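Local atomic coordinates of thymidylate synthase A (Bacillus subtilis, PDB entry 1BKO), a protein that makes dTMP for DNA synthesis, as thymidylate synthases do, by reductive methylation of dUMP with 5,10-methylenetetrahydrofolate as both methyl donor and reductant. Residues 51-56 / 238-243; 58-63 / 269-274; 105-110 / 157-162; 242-247 / 259-264. All blocks are in the same frame, centred on the assembly; numbering follows the deposited sequence.

Contact 1. Residues 51-56 / 238-243; sequences NSEVPI and QFEAPE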
loop_
_atom_site.group_PDB
_atom_site.type_symbol
_atom_site.label_atom_id
_atom_site.label_comp_id
_atom_site.label_asym_id
_atom_site.label_seq_id
_atom_site.Cartn_x
_atom_site.Cartn_y
_atom_site.Cartn_z
ATOM N N ASN A 51 -20.660 0.574 -2.122
ATOM C CA ASN A 51 -21.178 1.698 -2.896
ATOM C C ASN A 51 -22.707 1.763 -2.940
ATOM O O ASN A 51 -23.287 2.395 -3.835
ATOM C CB ASN A 51 -20.577 1.726 -4.311
ATOM C CG ASN A 51 -19.234 2.431 -4.352
ATOM O OD1 ASN A 51 -18.712 2.830 -3.318
ATOM N ND2 ASN A 51 -18.677 2.602 -5.552
ATOM N N SER A 52 -23.349 1.092 -1.980
ATOM C CA SER A 52 -24.802 1.096 -1.856
ATOM C C SER A 52 -25.166 2.577 -1.688
ATOM O O SER A 52 -25.985 3.137 -2.432
ATOM C CB SER A 52 -25.198 0.320 -0.606
ATOM O OG SER A 52 -26.584 0.026 -0.581
ATOM N N GLU A 53 -24.530 3.196 -0.695
ATOM C CA GLU A 53 -24.701 4.616 -0.401
ATOM C C GLU A 53 -23.397 5.263 -0.814
ATOM O O GLU A 53 -22.489 4.609 -1.353
ATOM C CB GLU A 53 -24.849 4.876 1.104
ATOM C CG GLU A 53 -25.898 4.069 1.838
ATOM C CD GLU A 53 -25.955 4.432 3.315
ATOM O OE1 GLU A 53 -24.874 4.593 3.922
ATOM O OE2 GLU A 53 -27.076 4.564 3.864
ATOM N N VAL A 54 -23.295 6.554 -0.522
ATOM C CA VAL A 54 -22.087 7.294 -0.815
ATOM C C VAL A 54 -21.392 7.470 0.527
ATOM O O VAL A 54 -22.062 7.672 1.542
ATOM C CB VAL A 54 -22.393 8.681 -1.408
ATOM C CG1 VAL A 54 -21.103 9.457 -1.618
ATOM C CG2 VAL A 54 -23.139 8.550 -2.718
ATOM N N PRO A 55 -20.067 7.236 0.578
ATOM C CA PRO A 55 -19.359 7.409 1.852
ATOM C C PRO A 55 -19.262 8.891 2.218
ATOM O O PRO A 55 -18.662 9.685 1.481
ATOM C CB PRO A 55 -17.974 6.787 1.587
ATOM C CG PRO A 55 -17.857 6.712 0.111
ATOM C CD PRO A 55 -19.258 6.458 -0.374
ATOM N N ILE A 56 -19.882 9.262 3.337
ATOM C CA ILE A 56 -19.878 10.642 3.810
ATOM C C ILE A 56 -20.455 10.737 5.219
ATOM O O ILE A 56 -21.325 9.955 5.605
ATOM C CB ILE A 56 -20.674 11.580 2.863
ATOM C CG1 ILE A 56 -20.212 13.026 3.043
ATOM C CG2 ILE A 56 -22.168 11.490 3.145
ATOM C CD1 ILE A 56 -20.936 14.016 2.141
ATOM N N GLN A 238 -27.526 10.341 13.326
ATOM C CA GLN A 238 -27.077 10.135 11.947
ATOM C C GLN A 238 -28.215 10.346 10.957
ATOM O O GLN A 238 -29.372 10.059 11.260
ATOM C CB GLN A 238 -26.513 8.731 11.774
ATOM C CG GLN A 238 -25.311 8.439 12.633
ATOM C CD GLN A 238 -24.856 7.010 12.497
ATOM O OE1 GLN A 238 -24.532 6.552 11.400
ATOM N NE2 GLN A 238 -24.847 6.281 13.612
ATOM N N PHE A 239 -27.879 10.809 9.759
ATOM C CA PHE A 239 -28.883 11.076 8.738
ATOM C C PHE A 239 -28.807 10.088 7.588
ATOM O O PHE A 239 -28.119 9.074 7.680
ATOM C CB PHE A 239 -28.732 12.513 8.228
ATOM C CG PHE A 239 -28.813 13.539 9.319
ATOM C CD1 PHE A 239 -27.754 13.712 10.211
ATOM C CD2 PHE A 239 -29.975 14.277 9.510
ATOM C CE1 PHE A 239 -27.855 14.601 11.284
ATOM C CE2 PHE A 239 -30.088 15.170 10.578
ATOM C CZ PHE A 239 -29.026 15.330 11.468
ATOM N N GLU A 240 -29.580 10.353 6.538
ATOM C CA GLU A 240 -29.595 9.498 5.360
ATOM C C GLU A 240 -28.642 9.980 4.282
ATOM O O GLU A 240 -28.381 11.184 4.150
ATOM C CB GLU A 240 -31.013 9.355 4.798
ATOM C CG GLU A 240 -31.877 8.417 5.615
ATOM C CD GLU A 240 -31.121 7.165 6.031
ATOM O OE1 GLU A 240 -30.613 6.449 5.140
ATOM O OE2 GLU A 240 -31.011 6.913 7.252
ATOM N N ALA A 241 -28.135 9.032 3.503
ATOM C CA ALA A 241 -27.191 9.350 2.446
ATOM C C ALA A 241 -27.754 10.190 1.293
ATOM O O ALA A 241 -28.704 9.793 0.603
ATOM C CB ALA A 241 -26.545 8.080 1.918
ATOM N N PRO A 242 -27.177 11.385 1.097
ATOM C CA PRO A 242 -27.559 12.329 0.049
ATOM C C PRO A 242 -27.169 11.754 -1.313
ATOM O O PRO A 242 -26.087 11.174 -1.466
ATOM C CB PRO A 242 -26.714 13.555 0.380
ATOM C CG PRO A 242 -25.492 12.968 1.012
ATOM C CD PRO A 242 -26.077 11.925 1.914
ATOM N N GLU A 243 -28.049 11.888 -2.295
ATOM C CA GLU A 243 -27.753 11.369 -3.621
ATOM C C GLU A 243 -26.804 12.315 -4.354
ATOM O O GLU A 243 -27.068 13.512 -4.433
ATOM C CB GLU A 243 -29.045 11.194 -4.428
ATOM C CG GLU A 243 -28.849 10.506 -5.779
ATOM C CD GLU A 243 -29.669 11.141 -6.897
ATOM O OE1 GLU A 243 -30.917 11.129 -6.811
ATOM O OE2 GLU A 243 -29.059 11.653 -7.866
#
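E53 and A241 meet where two irregular loops of the thymidylate synthase fold pass each other: one leads from strand 39-49 to helix 64-75, the other from helix 227-233 into the two-stranded antiparallel sheet that begins near E243. Apolar contacts carry most of it. The methyl of A241 lies beside the aliphatic stem of E53, its CB 3.7 Å from CB of E53, and the glutamate chain continues past the same methyl until CD stands 4.0 Å from CB of A241. An extended stem (chi2 -179°) makes this possible, since the methylenes of E53 run alongside the alanine while the carboxylate travels on beyond it. Alanine fits because its single carbon lets the loops come together, with CA of E53 and CA of A241 6.1 Å apart. Further in, the branch methyl CG2 of I56 reaches CD of P242 at 4.1 Å, side chain and ring crossing at a slant. The same isoleucine and proline both touch L263 of strand 261-264. V54 turns CG2 toward the carbonyl of P242, in van der Waals contact with CG2 4.1 Å from P242 O, and also rests on N196 and R200 of helix 188-206.

The polar part is modest. Across the two loops no hydrogen bond forms, and P242 has no backbone N-H to offer one. The charged pair is of like sign, so each carboxylate would probably make ionisation of the other somewhat costlier, although E240 is open to solvent that can screen it: OE2 of E53 lies 4.2 Å from OE1 of E240.

Contact 2. Residues 58-63 / 269-274; sequences TTKKVA and GDKLLF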
loop_
_atom_site.group_PDB
_atom_site.type_symbol
_atom_site.label_atom_id
_atom_site.label_comp_id
_atom_site.label_asym_id
_atom_site.label_seq_id
_atom_site.Cartn_x
_atom_site.Cartn_y
_atom_site.Cartn_z
ATOM N N THR A 58 -22.384 12.414 8.586
ATOM C CA THR A 58 -23.670 13.047 8.841
ATOM C C THR A 58 -23.678 13.779 10.181
ATOM O O THR A 58 -24.448 14.727 10.373
ATOM C CB THR A 58 -24.825 12.028 8.817
ATOM O OG1 THR A 58 -24.510 10.917 9.665
ATOM C CG2 THR A 58 -25.083 11.542 7.404
ATOM N N THR A 59 -22.805 13.354 11.094
ATOM C CA THR A 59 -22.711 13.955 12.424
ATOM C C THR A 59 -21.930 15.276 12.448
ATOM O O THR A 59 -21.918 15.989 13.457
ATOM C CB THR A 59 -22.119 12.959 13.444
ATOM O OG1 THR A 59 -20.785 12.591 13.053
ATOM C CG2 THR A 59 -22.985 11.701 13.508
ATOM N N LYS A 60 -21.287 15.594 11.328
ATOM C CA LYS A 60 -20.523 16.829 11.173
ATOM C C LYS A 60 -20.623 17.210 9.695
ATOM O O LYS A 60 -20.917 16.360 8.851
ATOM C CB LYS A 60 -19.051 16.616 11.558
ATOM C CG LYS A 60 -18.221 17.904 11.591
ATOM C CD LYS A 60 -16.795 17.756 11.010
ATOM C CE LYS A 60 -15.847 16.920 11.881
ATOM N NZ LYS A 60 -15.796 15.470 11.512
ATOM N N LYS A 61 -20.429 18.490 9.387
ATOM C CA LYS A 61 -20.482 18.954 8.000
ATOM C C LYS A 61 -19.131 18.798 7.312
ATOM O O LYS A 61 -18.131 19.392 7.731
ATOM C CB LYS A 61 -20.906 20.428 7.919
ATOM C CG LYS A 61 -20.539 21.109 6.583
ATOM C CD LYS A 61 -20.580 22.635 6.674
ATOM C CE LYS A 61 -20.046 23.321 5.404
ATOM N NZ LYS A 61 -20.886 23.136 4.167
ATOM N N VAL A 62 -19.099 17.987 6.265
ATOM C CA VAL A 62 -17.881 17.805 5.503
ATOM C C VAL A 62 -17.974 18.807 4.358
ATOM O O VAL A 62 -18.995 18.879 3.684
ATOM C CB VAL A 62 -17.789 16.383 4.929
ATOM C CG1 VAL A 62 -16.496 16.221 4.130
ATOM C CG2 VAL A 62 -17.861 15.355 6.052
ATOM N N ALA A 63 -16.948 19.630 4.189
ATOM C CA ALA A 63 -16.947 20.616 3.113
ATOM C C ALA A 63 -16.670 19.910 1.780
ATOM O O ALA A 63 -15.659 20.169 1.110
ATOM C CB ALA A 63 -15.893 21.685 3.384
ATOM N N GLY A 269 -25.783 17.054 11.221
ATOM C CA GLY A 269 -25.697 17.611 12.559
ATOM C C GLY A 269 -25.074 18.991 12.561
ATOM O O GLY A 269 -24.619 19.485 11.520
ATOM N N ASP A 270 -25.046 19.606 13.738
ATOM C CA ASP A 270 -24.497 20.944 13.895
ATOM C C ASP A 270 -22.987 21.043 13.752
ATOM O O ASP A 270 -22.374 20.266 13.016
ATOM C CB ASP A 270 -24.974 21.579 15.208
ATOM C CG ASP A 270 -26.358 22.213 15.081
ATOM O OD1 ASP A 270 -27.256 21.581 14.472
ATOM O OD2 ASP A 270 -26.546 23.355 15.567
ATOM N N LYS A 271 -22.387 21.988 14.464
ATOM C CA LYS A 271 -20.961 22.194 14.336
ATOM C C LYS A 271 -20.076 21.838 15.513
ATOM O O LYS A 271 -20.453 22.010 16.668
ATOM C CB LYS A 271 -20.693 23.630 13.909
ATOM C CG LYS A 271 -19.257 23.887 13.469
ATOM C CD LYS A 271 -19.006 23.441 12.022
ATOM C CE LYS A 271 -18.680 21.940 11.858
ATOM N NZ LYS A 271 -19.829 20.984 11.984
ATOM N N LEU A 272 -18.902 21.311 15.189
ATOM C CA LEU A 272 -17.892 20.930 16.168
ATOM C C LEU A 272 -16.634 21.704 15.807
ATOM O O LEU A 272 -16.349 21.895 14.624
ATOM C CB LEU A 272 -17.599 19.435 16.083
ATOM C CG LEU A 272 -18.662 18.544 16.703
ATOM C CD1 LEU A 272 -18.065 17.156 16.992
ATOM C CD2 LEU A 272 -19.191 19.210 17.974
ATOM N N LEU A 273 -15.955 22.240 16.819
ATOM C CA LEU A 273 -14.729 23.013 16.623
ATOM C C LEU A 273 -13.452 22.217 17.004
ATOM O O LEU A 273 -13.267 21.772 18.144
ATOM C CB LEU A 273 -14.808 24.329 17.413
ATOM C CG LEU A 273 -13.958 25.539 16.968
ATOM C CD1 LEU A 273 -12.981 25.207 15.805
ATOM C CD2 LEU A 273 -14.935 26.653 16.581
ATOM N N PHE A 274 -12.584 22.030 16.020
ATOM C CA PHE A 274 -11.329 21.311 16.205
ATOM C C PHE A 274 -10.175 22.248 15.883
ATOM O O PHE A 274 -10.082 22.796 14.783
ATOM C CB PHE A 274 -11.262 20.081 15.290
ATOM C CG PHE A 274 -12.203 18.969 15.677
ATOM C CD1 PHE A 274 -11.923 18.139 16.761
ATOM C CD2 PHE A 274 -13.355 18.723 14.933
ATOM C CE1 PHE A 274 -12.778 17.071 17.096
ATOM C CE2 PHE A 274 -14.210 17.669 15.253
ATOM C CZ PHE A 274 -13.920 16.838 16.337
#
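G269 donates its backbone N-H to the carbonyl oxygen of T58, with G269 N 2.8 Å from T58 O and an N-H...O angle of 166°. This bond ties two irregular segments of the thymidylate synthase fold: the loop before helix 64-75 and the C-terminal segment after strand 261-264. Glycine suits the site because it brings no side chain where a CB would point toward the opposing loop, and its CA comes within 4.7 Å of the CA of T59. The hydroxyl of T58 turns to D4.

Side-chain contact falls to K60, which contributes its bent aliphatic chain. Its CG lies 3.5 Å from NZ of K271, the two chains crossing obliquely, and further out its CE approaches CE2 of F274 at 3.8 Å, from an oblique direction. Bends along the chain (chi3 -70°) carry K60 past the tip of K271 to the phenylalanine, and its ammonium goes on to a weak hydrogen bond with Q233 of helix 227-233. The two ammonium groups therefore stay apart, NZ of K60 6.8 Å from NZ of K271, which probably moderates the repulsion between them. F274 also meets the ring of H226, and its side chain is about 7 Å from that of D183, predicted to bind the folate cofactor. The segment runs on to A277, also predicted to bind folate. K271 folds back along its own segment, and its NZ makes a weak hydrogen bond, 2.8 Å long, to O of D270.

Contact 3. Residues 105-110 / 157-162; sequences HAYGFQ and LTPCVY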
loop_
_atom_site.group_PDB
_atom_site.type_symbol
_atom_site.label_atom_id
_atom_site.label_comp_id
_atom_site.label_asym_id
_atom_site.label_seq_id
_atom_site.Cartn_x
_atom_site.Cartn_y
_atom_site.Cartn_z
ATOM N N HIS A 105 7.677 19.281 -6.845
ATOM C CA HIS A 105 7.452 18.053 -7.596
ATOM C C HIS A 105 6.596 17.040 -6.837
ATOM O O HIS A 105 6.919 15.852 -6.784
ATOM C CB HIS A 105 8.797 17.441 -7.993
ATOM C CG HIS A 105 9.595 18.299 -8.927
ATOM N ND1 HIS A 105 10.915 18.047 -9.226
ATOM C CD2 HIS A 105 9.251 19.397 -9.643
ATOM C CE1 HIS A 105 11.352 18.949 -10.089
ATOM N NE2 HIS A 105 10.361 19.779 -10.359
ATOM N N ALA A 106 5.497 17.522 -6.267
ATOM C CA ALA A 106 4.580 16.685 -5.506
ATOM C C ALA A 106 3.191 16.669 -6.134
ATOM O O ALA A 106 2.882 17.485 -7.005
ATOM C CB ALA A 106 4.490 17.190 -4.080
ATOM N N TYR A 107 2.360 15.737 -5.669
ATOM C CA TYR A 107 0.982 15.588 -6.136
ATOM C C TYR A 107 0.777 15.711 -7.656
ATOM O O TYR A 107 1.293 14.901 -8.424
ATOM C CB TYR A 107 0.071 16.570 -5.387
ATOM C CG TYR A 107 -0.175 16.220 -3.932
ATOM C CD1 TYR A 107 -1.140 15.276 -3.575
ATOM C CD2 TYR A 107 0.535 16.846 -2.909
ATOM C CE1 TYR A 107 -1.392 14.965 -2.240
ATOM C CE2 TYR A 107 0.286 16.541 -1.566
ATOM C CZ TYR A 107 -0.679 15.600 -1.244
ATOM O OH TYR A 107 -0.936 15.284 0.069
ATOM N N GLY A 108 0.003 16.714 -8.064
ATOM C CA GLY A 108 -0.299 16.945 -9.468
ATOM C C GLY A 108 0.871 16.870 -10.429
ATOM O O GLY A 108 0.705 16.432 -11.567
ATOM N N PHE A 109 2.041 17.331 -10.002
ATOM C CA PHE A 109 3.218 17.289 -10.863
ATOM C C PHE A 109 3.587 15.853 -11.223
ATOM O O PHE A 109 4.002 15.575 -12.342
ATOM C CB PHE A 109 4.403 17.980 -10.193
ATOM C CG PHE A 109 5.680 17.897 -10.982
ATOM C CD1 PHE A 109 5.987 18.856 -11.938
ATOM C CD2 PHE A 109 6.599 16.878 -10.735
ATOM C CE1 PHE A 109 7.202 18.811 -12.643
ATOM C CE2 PHE A 109 7.812 16.822 -11.433
ATOM C CZ PHE A 109 8.114 17.791 -12.388
ATOM N N GLN A 110 3.504 14.966 -10.241
ATOM C CA GLN A 110 3.817 13.564 -10.439
ATOM C C GLN A 110 2.879 12.943 -11.461
ATOM O O GLN A 110 3.322 12.373 -12.459
ATOM C CB GLN A 110 3.721 12.813 -9.110
ATOM C CG GLN A 110 4.931 13.019 -8.249
ATOM C CD GLN A 110 6.193 12.691 -9.007
ATOM O OE1 GLN A 110 6.563 11.526 -9.135
ATOM N NE2 GLN A 110 6.833 13.716 -9.570
ATOM N N LEU A 157 5.985 18.960 0.358
ATOM C CA LEU A 157 5.484 18.085 1.413
ATOM C C LEU A 157 5.137 16.705 0.886
ATOM O O LEU A 157 4.984 16.498 -0.320
ATOM C CB LEU A 157 4.251 18.675 2.104
ATOM C CG LEU A 157 2.964 18.728 1.290
ATOM C CD1 LEU A 157 1.807 19.026 2.220
ATOM C CD2 LEU A 157 3.073 19.764 0.172
ATOM N N THR A 158 4.963 15.775 1.812
ATOM C CA THR A 158 4.631 14.404 1.478
ATOM C C THR A 158 3.121 14.134 1.598
ATOM O O THR A 158 2.459 14.618 2.517
ATOM C CB THR A 158 5.446 13.429 2.353
ATOM O OG1 THR A 158 6.245 14.171 3.289
ATOM C CG2 THR A 158 6.380 12.615 1.483
ATOM N N PRO A 159 2.552 13.403 0.627
ATOM C CA PRO A 159 1.123 13.053 0.581
ATOM C C PRO A 159 0.698 11.981 1.573
ATOM O O PRO A 159 1.457 11.060 1.866
ATOM C CB PRO A 159 0.932 12.545 -0.849
ATOM C CG PRO A 159 2.127 13.105 -1.618
ATOM C CD PRO A 159 3.232 13.010 -0.619
ATOM N N CYS A 160 -0.518 12.105 2.088
ATOM C CA CYS A 160 -1.043 11.114 3.022
ATOM C C CYS A 160 -1.665 10.001 2.185
ATOM O O CYS A 160 -1.367 8.821 2.383
ATOM C CB CYS A 160 -2.070 11.747 3.963
ATOM S SG CYS A 160 -1.343 13.036 4.997
ATOM N N VAL A 161 -2.525 10.394 1.247
ATOM C CA VAL A 161 -3.172 9.465 0.320
ATOM C C VAL A 161 -2.290 9.521 -0.929
ATOM O O VAL A 161 -2.480 10.370 -1.800
ATOM C CB VAL A 161 -4.618 9.926 0.002
ATOM C CG1 VAL A 161 -5.149 9.217 -1.241
ATOM C CG2 VAL A 161 -5.529 9.641 1.200
ATOM N N TYR A 162 -1.303 8.633 -0.985
ATOM C CA TYR A 162 -0.329 8.614 -2.077
ATOM C C TYR A 162 -0.487 7.590 -3.211
ATOM O O TYR A 162 0.005 7.818 -4.320
ATOM C CB TYR A 162 1.076 8.500 -1.482
ATOM C CG TYR A 162 1.311 7.188 -0.774
ATOM C CD1 TYR A 162 0.613 6.863 0.393
ATOM C CD2 TYR A 162 2.196 6.246 -1.297
ATOM C CE1 TYR A 162 0.787 5.631 1.012
ATOM C CE2 TYR A 162 2.377 5.014 -0.686
ATOM C CZ TYR A 162 1.667 4.708 0.463
ATOM O OH TYR A 162 1.809 3.460 1.024
#
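L157 meets both A106 and Y107 at the opening of the loop that carries the predicted nucleophile of thymidylate synthase and leads into strand 161-168; the opposing residues lead into helix 108-112, Y107 being its N-cap. The carbonyl of L157 faces the alanine methyl, its O 3.9 Å from CB of A106, while its branch point CG approaches the edge of the tyrosine ring, near the ring plane and 4.5 Å from CE2 of Y107. T158 follows with its side chain directed away, against W147 and R180.

P159 carries the contact. Its CG stands over one face of the Y107 ring, 3.9 Å from the ring centroid and 16° off the normal, a CH-pi contact suited to the polarised C-H bonds of a proline. Its CB packs on the phenol end, 3.5 Å from CZ of Y107. The ring gets there because CG of Y107 lies anti to the carbonyl carbon (chi1 -72°), and W93 meets it edge-to-face. With an alanine in place of Y107, P159 would probably lose its aromatic support and a gap would open beside the loop that carries C160. The carbonyl of P159 is held by NE of R180, a predicted dUMP-binding residue whose backbone is also hydrogen-bonded to that of C160.

C160, from which the chain runs on into the strand and, at Y162, to the second subunit, brings its own backbone N to 3.8 Å from OH of Y107.

Contact 4. Residues 242-247 / 259-264; sequences PELWIN and DDFKLI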
loop_
_atom_site.group_PDB
_atom_site.type_symbol
_atom_site.label_atom_id
_atom_site.label_comp_id
_atom_site.label_asym_id
_atom_site.label_seq_id
_atom_site.Cartn_x
_atom_site.Cartn_y
_atom_site.Cartn_z
ATOM N N PRO A 242 -27.177 11.385 1.097
ATOM C CA PRO A 242 -27.559 12.329 0.049
ATOM C C PRO A 242 -27.169 11.754 -1.313
ATOM O O PRO A 242 -26.087 11.174 -1.466
ATOM C CB PRO A 242 -26.714 13.555 0.380
ATOM C CG PRO A 242 -25.492 12.968 1.012
ATOM C CD PRO A 242 -26.077 11.925 1.914
ATOM N N GLU A 243 -28.049 11.888 -2.295
ATOM C CA GLU A 243 -27.753 11.369 -3.621
ATOM C C GLU A 243 -26.804 12.315 -4.354
ATOM O O GLU A 243 -27.068 13.512 -4.433
ATOM C CB GLU A 243 -29.045 11.194 -4.428
ATOM C CG GLU A 243 -28.849 10.506 -5.779
ATOM C CD GLU A 243 -29.669 11.141 -6.897
ATOM O OE1 GLU A 243 -30.917 11.129 -6.811
ATOM O OE2 GLU A 243 -29.059 11.653 -7.866
ATOM N N LEU A 244 -25.678 11.792 -4.831
ATOM C CA LEU A 244 -24.729 12.615 -5.574
ATOM C C LEU A 244 -25.101 12.601 -7.056
ATOM O O LEU A 244 -25.248 11.533 -7.660
ATOM C CB LEU A 244 -23.288 12.124 -5.389
ATOM C CG LEU A 244 -22.281 12.571 -6.467
ATOM C CD1 LEU A 244 -22.227 14.097 -6.608
ATOM C CD2 LEU A 244 -20.911 12.022 -6.148
ATOM N N TRP A 245 -25.261 13.786 -7.631
ATOM C CA TRP A 245 -25.604 13.910 -9.037
ATOM C C TRP A 245 -24.395 14.267 -9.907
ATOM O O TRP A 245 -23.655 15.220 -9.625
ATOM C CB TRP A 245 -26.722 14.952 -9.246
ATOM C CG TRP A 245 -27.039 15.171 -10.706
ATOM C CD1 TRP A 245 -27.889 14.431 -11.479
ATOM C CD2 TRP A 245 -26.448 16.142 -11.581
ATOM N NE1 TRP A 245 -27.857 14.877 -12.779
ATOM C CE2 TRP A 245 -26.982 15.927 -12.867
ATOM C CE3 TRP A 245 -25.515 17.174 -11.399
ATOM C CZ2 TRP A 245 -26.617 16.704 -13.966
ATOM C CZ3 TRP A 245 -25.155 17.945 -12.491
ATOM C CH2 TRP A 245 -25.704 17.706 -13.757
ATOM N N ILE A 246 -24.202 13.485 -10.961
ATOM C CA ILE A 246 -23.119 13.731 -11.896
ATOM C C ILE A 246 -23.704 13.897 -13.290
ATOM O O ILE A 246 -24.599 13.153 -13.695
ATOM C CB ILE A 246 -22.099 12.585 -11.895
ATOM C CG1 ILE A 246 -21.343 12.568 -10.560
ATOM C CG2 ILE A 246 -21.150 12.728 -13.092
ATOM C CD1 ILE A 246 -20.334 11.437 -10.416
ATOM N N ASN A 247 -23.200 14.873 -14.031
ATOM C CA ASN A 247 -23.711 15.102 -15.371
ATOM C C ASN A 247 -23.514 13.876 -16.251
ATOM O O ASN A 247 -22.383 13.439 -16.491
ATOM C CB ASN A 247 -23.063 16.317 -16.018
ATOM C CG ASN A 247 -23.795 16.758 -17.272
ATOM O OD1 ASN A 247 -25.007 16.541 -17.405
ATOM N ND2 ASN A 247 -23.070 17.388 -18.193
ATOM N N ASP A 259 -19.702 22.443 -11.583
ATOM C CA ASP A 259 -21.145 22.504 -11.760
ATOM C C ASP A 259 -21.726 21.141 -12.129
ATOM O O ASP A 259 -22.925 20.900 -11.963
ATOM C CB ASP A 259 -21.487 23.525 -12.845
ATOM C CG ASP A 259 -20.885 24.894 -12.570
ATOM O OD1 ASP A 259 -21.488 25.668 -11.787
ATOM O OD2 ASP A 259 -19.804 25.191 -13.130
ATOM N N ASP A 260 -20.872 20.258 -12.651
ATOM C CA ASP A 260 -21.280 18.915 -13.048
ATOM C C ASP A 260 -21.622 18.004 -11.875
ATOM O O ASP A 260 -21.979 16.842 -12.076
ATOM C CB ASP A 260 -20.194 18.267 -13.902
ATOM C CG ASP A 260 -20.210 18.755 -15.341
ATOM O OD1 ASP A 260 -21.315 19.038 -15.861
ATOM O OD2 ASP A 260 -19.122 18.838 -15.961
ATOM N N PHE A 261 -21.507 18.536 -10.659
ATOM C CA PHE A 261 -21.792 17.781 -9.440
ATOM C C PHE A 261 -22.759 18.557 -8.564
ATOM O O PHE A 261 -22.788 19.784 -8.604
ATOM C CB PHE A 261 -20.506 17.513 -8.653
ATOM C CG PHE A 261 -19.400 16.901 -9.475
ATOM C CD1 PHE A 261 -18.617 17.697 -10.322
ATOM C CD2 PHE A 261 -19.107 15.549 -9.375
ATOM C CE1 PHE A 261 -17.557 17.152 -11.048
ATOM C CE2 PHE A 261 -18.049 14.996 -10.097
ATOM C CZ PHE A 261 -17.272 15.802 -10.935
ATOM N N LYS A 262 -23.544 17.842 -7.768
ATOM C CA LYS A 262 -24.507 18.476 -6.882
ATOM C C LYS A 262 -24.980 17.437 -5.872
ATOM O O LYS A 262 -25.384 16.337 -6.244
ATOM C CB LYS A 262 -25.682 19.014 -7.694
ATOM C CG LYS A 262 -26.434 20.143 -7.015
ATOM C CD LYS A 262 -27.540 20.679 -7.914
ATOM C CE LYS A 262 -28.522 19.563 -8.301
ATOM N NZ LYS A 262 -29.804 20.063 -8.876
ATOM N N LEU A 263 -24.896 17.783 -4.593
ATOM C CA LEU A 263 -25.280 16.864 -3.531
ATOM C C LEU A 263 -26.717 17.059 -3.059
ATOM O O LEU A 263 -27.003 17.920 -2.227
ATOM C CB LEU A 263 -24.302 16.996 -2.362
ATOM C CG LEU A 263 -24.293 15.879 -1.322
ATOM C CD1 LEU A 263 -24.297 14.523 -2.011
ATOM C CD2 LEU A 263 -23.063 16.031 -0.436
ATOM N N ILE A 264 -27.605 16.211 -3.562
ATOM C CA ILE A 264 -29.018 16.275 -3.228
ATOM C C ILE A 264 -29.362 15.840 -1.807
ATOM O O ILE A 264 -29.016 14.744 -1.373
ATOM C CB ILE A 264 -29.864 15.470 -4.255
ATOM C CG1 ILE A 264 -30.072 16.295 -5.532
ATOM C CG2 ILE A 264 -31.207 15.066 -3.671
ATOM C CD1 ILE A 264 -28.785 16.620 -6.283
#
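W245 sets its indole beside the turn that begins the partner strand: the carbonyl oxygen of D259 lies at the ring edge, in its plane and 3.7 Å from CZ3 of W245, while one face of the indole is covered toward its rim by the backbone N of N247. The other ring, F261, has CD1 of L244 at its edge, and CG1 of I246 approaches it obliquely, 3.9 Å from CD2 of F261. Both belong to a two-stranded antiparallel sheet, strands 243-246 and 261-264, whose axes approach to 4.8 Å at 159°. L244 opposite L263 and I246 opposite F261 are non-hydrogen-bonded pairs whose side chains share one face. There F261 packs on helices 64-75 and 188-206, I246 on helix 188-206 and L263 on W64 of helix 64-75, which suits their branched and aromatic shapes. W245 and K262 form a hydrogen-bonded pair on the other face, where a lysine can keep its charge in solvent.

CG of W245 is anti to its own N (chi1 176°), which brings the CE3-CZ3 side of the indole up to the D259 and D260 carbonyls. With a serine at this position those ring carbons would be gone, and CB of K262, 4.1 Å from CE3 of W245, would probably lose its aromatic neighbour, opening a gap there.

W245 N donates to K262 O at 2.9 Å; the return bond from K262 is weak. Nearer the start, I264 N donates to E243 O at 2.9 Å, and CD1 of L263 lies 3.5 Å from CB of P242. At the far end the pairing finishes with N247 N bonded to D260 O at 3.0 Å.

Overall arrangement
All four contacts are partly buried, but they sit differently. Contacts 1, 2 and 4 have their centres about 17 to 18 Å from the chain centre, whereas contact 3 lies at about 12 Å, centre to centre, contains the predicted nucleophile and reaches the second subunit. Contacts 1 and 4 share P242 and E243 and touch through CD1 of I56 and CD2 of L263, 3.9 Å apart; contacts 1 and 2 touch through Q238 and F239 against T58, T59 and G269. Their chemistry follows place: contact 4 rests on strand hydrogen bonds, contact 2 on a single loop-to-loop bond and lysine methylenes, contact 1 mainly on apolar packing, with a like-charged glutamate pair at its exposed side, and contact 3 on aromatic-proline packing.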